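Local structure of ankyrin repeat and SAM domain-containing protein 4B (Mus musculus, 5F3X) at residues B[19-24]-B[57-62]; B[36-41]-B[61-66]. The protein probably acts as a scaffold protein that recruits partner proteins through its ankyrin repeats and its C-terminal SAM domain with PDZ-binding tail. All coordinates share one frame; numbering follows the deposited sequence.

Interaction 1 of 2, residues B[19-24]-B[57-62]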
loop_
_atom_site.group_PDB
_atom_site.type_symbol
_atom_site.label_atom_id
_atom_site.label_comp_id
_atom_site.label_asym_id
_atom_site.label_seq_id
_atom_site.Cartn_x
_atom_site.Cartn_y
_atom_site.Cartn_z
ATOM N N GLN B 19 2.096 8.917 17.460
ATOM C CA GLN B 19 1.712 10.168 18.113
ATOM C C GLN B 19 2.685 10.641 19.180
ATOM O O GLN B 19 2.379 11.617 19.869
ATOM C CB GLN B 19 0.316 10.046 18.744
ATOM C CG GLN B 19 -0.783 9.869 17.726
ATOM C CD GLN B 19 -0.722 10.892 16.587
ATOM O OE1 GLN B 19 -0.600 10.515 15.425
ATOM N NE2 GLN B 19 -0.830 12.178 16.917
ATOM N N HIS B 20 3.810 9.952 19.370
ATOM C CA HIS B 20 4.729 10.169 20.490
ATOM C C HIS B 20 4.086 9.839 21.829
ATOM O O HIS B 20 4.492 10.362 22.872
ATOM C CB HIS B 20 5.277 11.601 20.501
ATOM C CG HIS B 20 6.419 11.811 19.558
ATOM N ND1 HIS B 20 7.633 11.165 19.704
ATOM C CD2 HIS B 20 6.543 12.602 18.465
ATOM C CE1 HIS B 20 8.449 11.541 18.733
ATOM N NE2 HIS B 20 7.813 12.414 17.971
ATOM N N LEU B 21 3.058 9.003 21.816
ATOM C CA LEU B 21 2.326 8.651 23.022
ATOM C C LEU B 21 2.717 7.294 23.572
ATOM O O LEU B 21 2.010 6.764 24.436
ATOM C CB LEU B 21 0.824 8.745 22.770
ATOM C CG LEU B 21 0.542 10.233 22.524
ATOM C CD1 LEU B 21 -0.883 10.477 22.114
ATOM C CD2 LEU B 21 0.914 11.076 23.741
ATOM N N GLU B 22 3.781 6.694 23.029
ATOM C CA GLU B 22 4.165 5.329 23.377
ATOM C C GLU B 22 4.317 5.137 24.870
ATOM O O GLU B 22 4.144 4.020 25.368
ATOM C CB GLU B 22 5.470 4.945 22.667
ATOM C CG GLU B 22 6.730 5.657 23.154
ATOM C CD GLU B 22 7.153 6.818 22.274
ATOM O OE1 GLU B 22 6.348 7.267 21.425
ATOM O OE2 GLU B 22 8.302 7.288 22.443
ATOM N N GLU B 23 4.619 6.209 25.612
ATOM C CA GLU B 23 4.780 6.047 27.053
ATOM C C GLU B 23 3.515 5.557 27.744
ATOM O O GLU B 23 3.603 5.089 28.882
ATOM C CB GLU B 23 5.238 7.344 27.704
ATOM C CG GLU B 23 4.215 8.429 27.765
ATOM C CD GLU B 23 4.604 9.532 28.744
ATOM O OE1 GLU B 23 4.528 9.285 29.974
ATOM O OE2 GLU B 23 4.998 10.632 28.285
ATOM N N PHE B 24 2.350 5.629 27.093
ATOM C CA PHE B 24 1.096 5.215 27.721
ATOM C C PHE B 24 0.689 3.786 27.392
ATOM O O PHE B 24 -0.319 3.315 27.906
ATOM C CB PHE B 24 -0.021 6.190 27.354
ATOM C CG PHE B 24 0.303 7.613 27.729
ATOM C CD1 PHE B 24 0.165 8.048 29.048
ATOM C CD2 PHE B 24 0.797 8.506 26.777
ATOM C CE1 PHE B 24 0.498 9.344 29.407
ATOM C CE2 PHE B 24 1.127 9.813 27.130
ATOM C CZ PHE B 24 0.988 10.222 28.463
ATOM N N LYS B 57 -5.133 15.999 25.495
ATOM C CA LYS B 57 -5.456 16.739 24.278
ATOM C C LYS B 57 -4.825 16.089 23.049
ATOM O O LYS B 57 -5.479 15.957 22.011
ATOM C CB LYS B 57 -5.008 18.187 24.420
ATOM C CG LYS B 57 -5.645 18.956 25.593
ATOM C CD LYS B 57 -7.169 19.100 25.480
ATOM C CE LYS B 57 -7.950 18.043 26.305
ATOM N NZ LYS B 57 -9.301 17.799 25.745
ATOM N N LYS B 58 -3.566 15.652 23.150
ATOM C CA LYS B 58 -2.917 15.024 22.003
ATOM C C LYS B 58 -3.606 13.721 21.632
ATOM O O LYS B 58 -3.890 13.476 20.456
ATOM C CB LYS B 58 -1.428 14.795 22.286
ATOM C CG LYS B 58 -0.570 16.057 22.114
ATOM C CD LYS B 58 0.714 16.014 22.933
ATOM C CE LYS B 58 1.478 17.321 22.758
ATOM N NZ LYS B 58 2.868 17.235 23.314
ATOM N N VAL B 59 -3.893 12.876 22.627
ATOM C CA VAL B 59 -4.636 11.637 22.370
ATOM C C VAL B 59 -5.981 11.939 21.712
ATOM O O VAL B 59 -6.340 11.331 20.702
ATOM C CB VAL B 59 -4.834 10.826 23.663
ATOM C CG1 VAL B 59 -5.560 9.588 23.359
ATOM C CG2 VAL B 59 -3.528 10.424 24.259
ATOM N N LEU B 60 -6.757 12.872 22.277
ATOM C CA LEU B 60 -8.108 13.031 21.749
ATOM C C LEU B 60 -8.086 13.699 20.390
ATOM O O LEU B 60 -8.919 13.385 19.533
ATOM C CB LEU B 60 -9.011 13.788 22.726
ATOM C CG LEU B 60 -9.273 13.060 24.061
ATOM C CD1 LEU B 60 -9.292 14.002 25.275
ATOM C CD2 LEU B 60 -10.534 12.233 23.991
ATOM N N SER B 61 -7.117 14.575 20.157
ATOM C CA SER B 61 -6.933 15.123 18.823
ATOM C C SER B 61 -6.713 14.004 17.820
ATOM O O SER B 61 -7.369 13.955 16.774
ATOM C CB SER B 61 -5.757 16.093 18.828
ATOM O OG SER B 61 -5.356 16.451 17.519
ATOM N N ALA B 62 -5.812 13.072 18.147
ATOM C CA ALA B 62 -5.488 11.974 17.243
ATOM C C ALA B 62 -6.680 11.055 17.036
ATOM O O ALA B 62 -6.914 10.571 15.921
ATOM C CB ALA B 62 -4.300 11.182 17.787
#
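Leu21 and Val59 form the tightly packed part of this contact. The loop that joins helix 11-18 to helix 25-30 here meets the flank of the long helix 53-71. CD1 of Leu21 touches CG2 of Val59 at 3.4 Å, and the two side chains cross at a slant. Leu21 CG stands anti to its own carbonyl carbon (chi1 -66°), which turns the branched end toward the helix. Leu21 CD1 also lies 4.4 Å from Lys58 CB. Leu16 of helix 11-18 packs on Leu21, and Met51 packs on Val59, so this apolar patch continues into the core of the SAM domain.

Toward helix 11-18 the contact is thinner. Ala62 offers a single methyl to the Gln19 side chain. Its CB is 3.7 Å from Gln19 NE2 and 3.8 Å from Gln19 CG. The bend at chi2 (-49°) lays the chain of Gln19 along that methyl. The amide oxygen OE1 is hydrogen-bonded to a polar side chain of the other protein's chain in the assembly. Between Gln19 and Leu21 the backbone turns at His20, whose positive phi (65°) belongs to a Schellman motif ending helix 11-18.

The solvent side belongs to Lys58. Its CB faces the loop, but the rest of the chain leads off and the residue is exposed.

No hydrogen bond joins the two segments. The loop is therefore held on the helix by apolar packing, while Gln19 OE1 reaches out to the other protein's chain.

Interaction 2 of 2, residues B[36-41]-B[61-66]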
loop_
_atom_site.group_PDB
_atom_site.type_symbol
_atom_site.label_atom_id
_atom_site.label_comp_id
_atom_site.label_asym_id
_atom_site.label_seq_id
_atom_site.Cartn_x
_atom_site.Cartn_y
_atom_site.Cartn_z
ATOM N N GLU B 36 -9.810 -0.222 20.057
ATOM C CA GLU B 36 -11.264 -0.183 20.064
ATOM C C GLU B 36 -11.775 0.611 21.254
ATOM O O GLU B 36 -12.574 1.535 21.100
ATOM C CB GLU B 36 -11.816 -1.605 20.096
ATOM C CG GLU B 36 -13.259 -1.720 20.532
ATOM C CD GLU B 36 -13.923 -3.015 20.068
ATOM O OE1 GLU B 36 -15.077 -3.291 20.492
ATOM O OE2 GLU B 36 -13.293 -3.763 19.270
ATOM N N ALA B 37 -11.320 0.248 22.457
ATOM C CA ALA B 37 -11.788 0.899 23.663
ATOM C C ALA B 37 -11.291 2.333 23.745
ATOM O O ALA B 37 -12.006 3.209 24.257
ATOM C CB ALA B 37 -11.343 0.111 24.892
ATOM N N LEU B 38 -10.081 2.591 23.240
ATOM C CA LEU B 38 -9.521 3.934 23.307
ATOM C C LEU B 38 -10.440 4.947 22.631
ATOM O O LEU B 38 -10.707 6.022 23.187
ATOM C CB LEU B 38 -8.130 3.949 22.678
ATOM C CG LEU B 38 -7.437 5.302 22.772
ATOM C CD1 LEU B 38 -7.432 5.750 24.244
ATOM C CD2 LEU B 38 -6.029 5.253 22.154
ATOM N N LEU B 39 -10.965 4.607 21.443
ATOM C CA LEU B 39 -11.839 5.535 20.730
ATOM C C LEU B 39 -13.172 5.747 21.443
ATOM O O LEU B 39 -13.860 6.726 21.152
ATOM C CB LEU B 39 -12.088 5.063 19.290
ATOM C CG LEU B 39 -10.869 4.686 18.422
ATOM C CD1 LEU B 39 -11.237 4.589 16.961
ATOM C CD2 LEU B 39 -9.712 5.643 18.612
ATOM N N LEU B 40 -13.543 4.867 22.374
ATOM C CA LEU B 40 -14.720 5.037 23.229
ATOM C C LEU B 40 -14.459 5.921 24.455
ATOM O O LEU B 40 -15.341 6.047 25.320
ATOM C CB LEU B 40 -15.221 3.671 23.715
ATOM C CG LEU B 40 -15.805 2.637 22.754
ATOM C CD1 LEU B 40 -16.351 1.438 23.555
ATOM C CD2 LEU B 40 -16.894 3.249 21.907
ATOM N N CYS B 41 -13.254 6.477 24.584
ATOM C CA CYS B 41 -12.850 7.217 25.773
ATOM C C CYS B 41 -13.091 8.714 25.622
ATOM O O CYS B 41 -12.861 9.309 24.554
ATOM C CB CYS B 41 -11.378 6.963 26.097
ATOM S SG CYS B 41 -11.118 5.368 26.873
ATOM N N SER B 61 -7.117 14.575 20.157
ATOM C CA SER B 61 -6.933 15.123 18.823
ATOM C C SER B 61 -6.713 14.004 17.820
ATOM O O SER B 61 -7.369 13.955 16.774
ATOM C CB SER B 61 -5.757 16.093 18.828
ATOM O OG SER B 61 -5.356 16.451 17.519
ATOM N N ALA B 62 -5.812 13.072 18.147
ATOM C CA ALA B 62 -5.488 11.974 17.243
ATOM C C ALA B 62 -6.680 11.055 17.036
ATOM O O ALA B 62 -6.914 10.571 15.921
ATOM C CB ALA B 62 -4.300 11.182 17.787
ATOM N N ILE B 63 -7.429 10.783 18.110
ATOM C CA ILE B 63 -8.614 9.940 18.021
ATOM C C ILE B 63 -9.643 10.572 17.101
ATOM O O ILE B 63 -10.340 9.889 16.344
ATOM C CB ILE B 63 -9.186 9.707 19.430
ATOM C CG1 ILE B 63 -8.258 8.791 20.229
ATOM C CG2 ILE B 63 -10.619 9.152 19.374
ATOM C CD1 ILE B 63 -8.454 8.916 21.732
ATOM N N ASP B 64 -9.759 11.885 17.159
ATOM C CA ASP B 64 -10.809 12.544 16.410
ATOM C C ASP B 64 -10.447 12.666 14.932
ATOM O O ASP B 64 -11.313 12.497 14.061
ATOM C CB ASP B 64 -11.085 13.904 17.030
ATOM C CG ASP B 64 -12.005 14.728 16.190
ATOM O OD1 ASP B 64 -13.236 14.508 16.286
ATOM O OD2 ASP B 64 -11.483 15.570 15.413
ATOM N N LYS B 65 -9.180 12.964 14.640
ATOM C CA LYS B 65 -8.703 12.931 13.263
ATOM C C LYS B 65 -8.978 11.575 12.626
ATOM O O LYS B 65 -9.451 11.498 11.488
ATOM C CB LYS B 65 -7.204 13.253 13.226
ATOM C CG LYS B 65 -6.859 14.612 13.778
ATOM C CD LYS B 65 -5.527 15.154 13.302
ATOM C CE LYS B 65 -5.486 16.669 13.599
ATOM N NZ LYS B 65 -4.371 17.454 12.957
ATOM N N ARG B 66 -8.704 10.491 13.362
ATOM C CA ARG B 66 -8.910 9.140 12.843
ATOM C C ARG B 66 -10.389 8.815 12.656
ATOM O O ARG B 66 -10.760 8.188 11.662
ATOM C CB ARG B 66 -8.273 8.113 13.780
ATOM C CG ARG B 66 -8.572 6.620 13.433
ATOM C CD ARG B 66 -7.849 5.698 14.427
ATOM N NE ARG B 66 -7.814 4.269 14.095
ATOM C CZ ARG B 66 -6.898 3.720 13.307
ATOM N NH1 ARG B 66 -5.972 4.481 12.736
ATOM N NH2 ARG B 66 -6.912 2.425 13.076
#
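This is an apolar helix-to-helix contact in the core of the SAM domain: Leu38 and Leu39, near the end of the short helix 35-39, pack on Ile63 of the long helix 53-71. The backbones come closest at Leu39 and Ile63, with CA atoms 6.1 Å apart. No hydrogen bond crosses between the segments.

Ile63 divides its side chain between the two leucines. CG2 lies 3.7 Å from CD2 of Leu39, and CG1 lies 3.8 Å from that same methyl. CD2 of Leu39 therefore sits beside both branches, and the two side chains run past each other in opposite directions. The longer branch of Ile63 is extended (chi2 159°) and carries CD1 to Leu38, where it is 3.9 Å from CG. Leu38 in turn touches Leu12 and Phe15 of helix 11-18, which joins a third helix to the cluster. Exchanging Ile63 for an alanine would probably open a gap between the helices and leave Leu39 CD2 and Leu38 CG without their main partner here.

One turn further along, Arg66 adds a looser contact. Its CD is 4.4 Å from CD1 of Leu39, which lies at the edge of the guanidinium group, close to its plane. The arginine is stretched out, with CG anti to the backbone N (chi1 173°). Its polar end serves the other protein's chain: NH1 forms a salt bridge with an acidic side chain there, and NH2 a hydrogen bond with the backbone of that other chain. Lys65 NZ makes another salt bridge to an acidic side chain of the same partner protein.

The chemistry thus changes along helix 53-71, from hydrocarbon packing inside the domain to charge pairing at the binding surface.

Both contacts use helix 53-71, and their segments on it overlap at Ser61 and Ala62. Their centres are about 10 Å apart. Interaction 1 brings the loop 19-24 to the helix, while interaction 2 brings helix 35-39. They also touch directly, where Leu60 CD2 packs 3.8 Å from Cys41 O. Phe15 of helix 11-18 touches both, since it meets Ala62 of interaction 1 and Leu38 of interaction 2. Each contact also reaches the bound partner, through Gln19 in the first and Lys65 and Arg66 in the second. Gln19 and Arg66 thus each pack within the SAM domain and also bind the other protein.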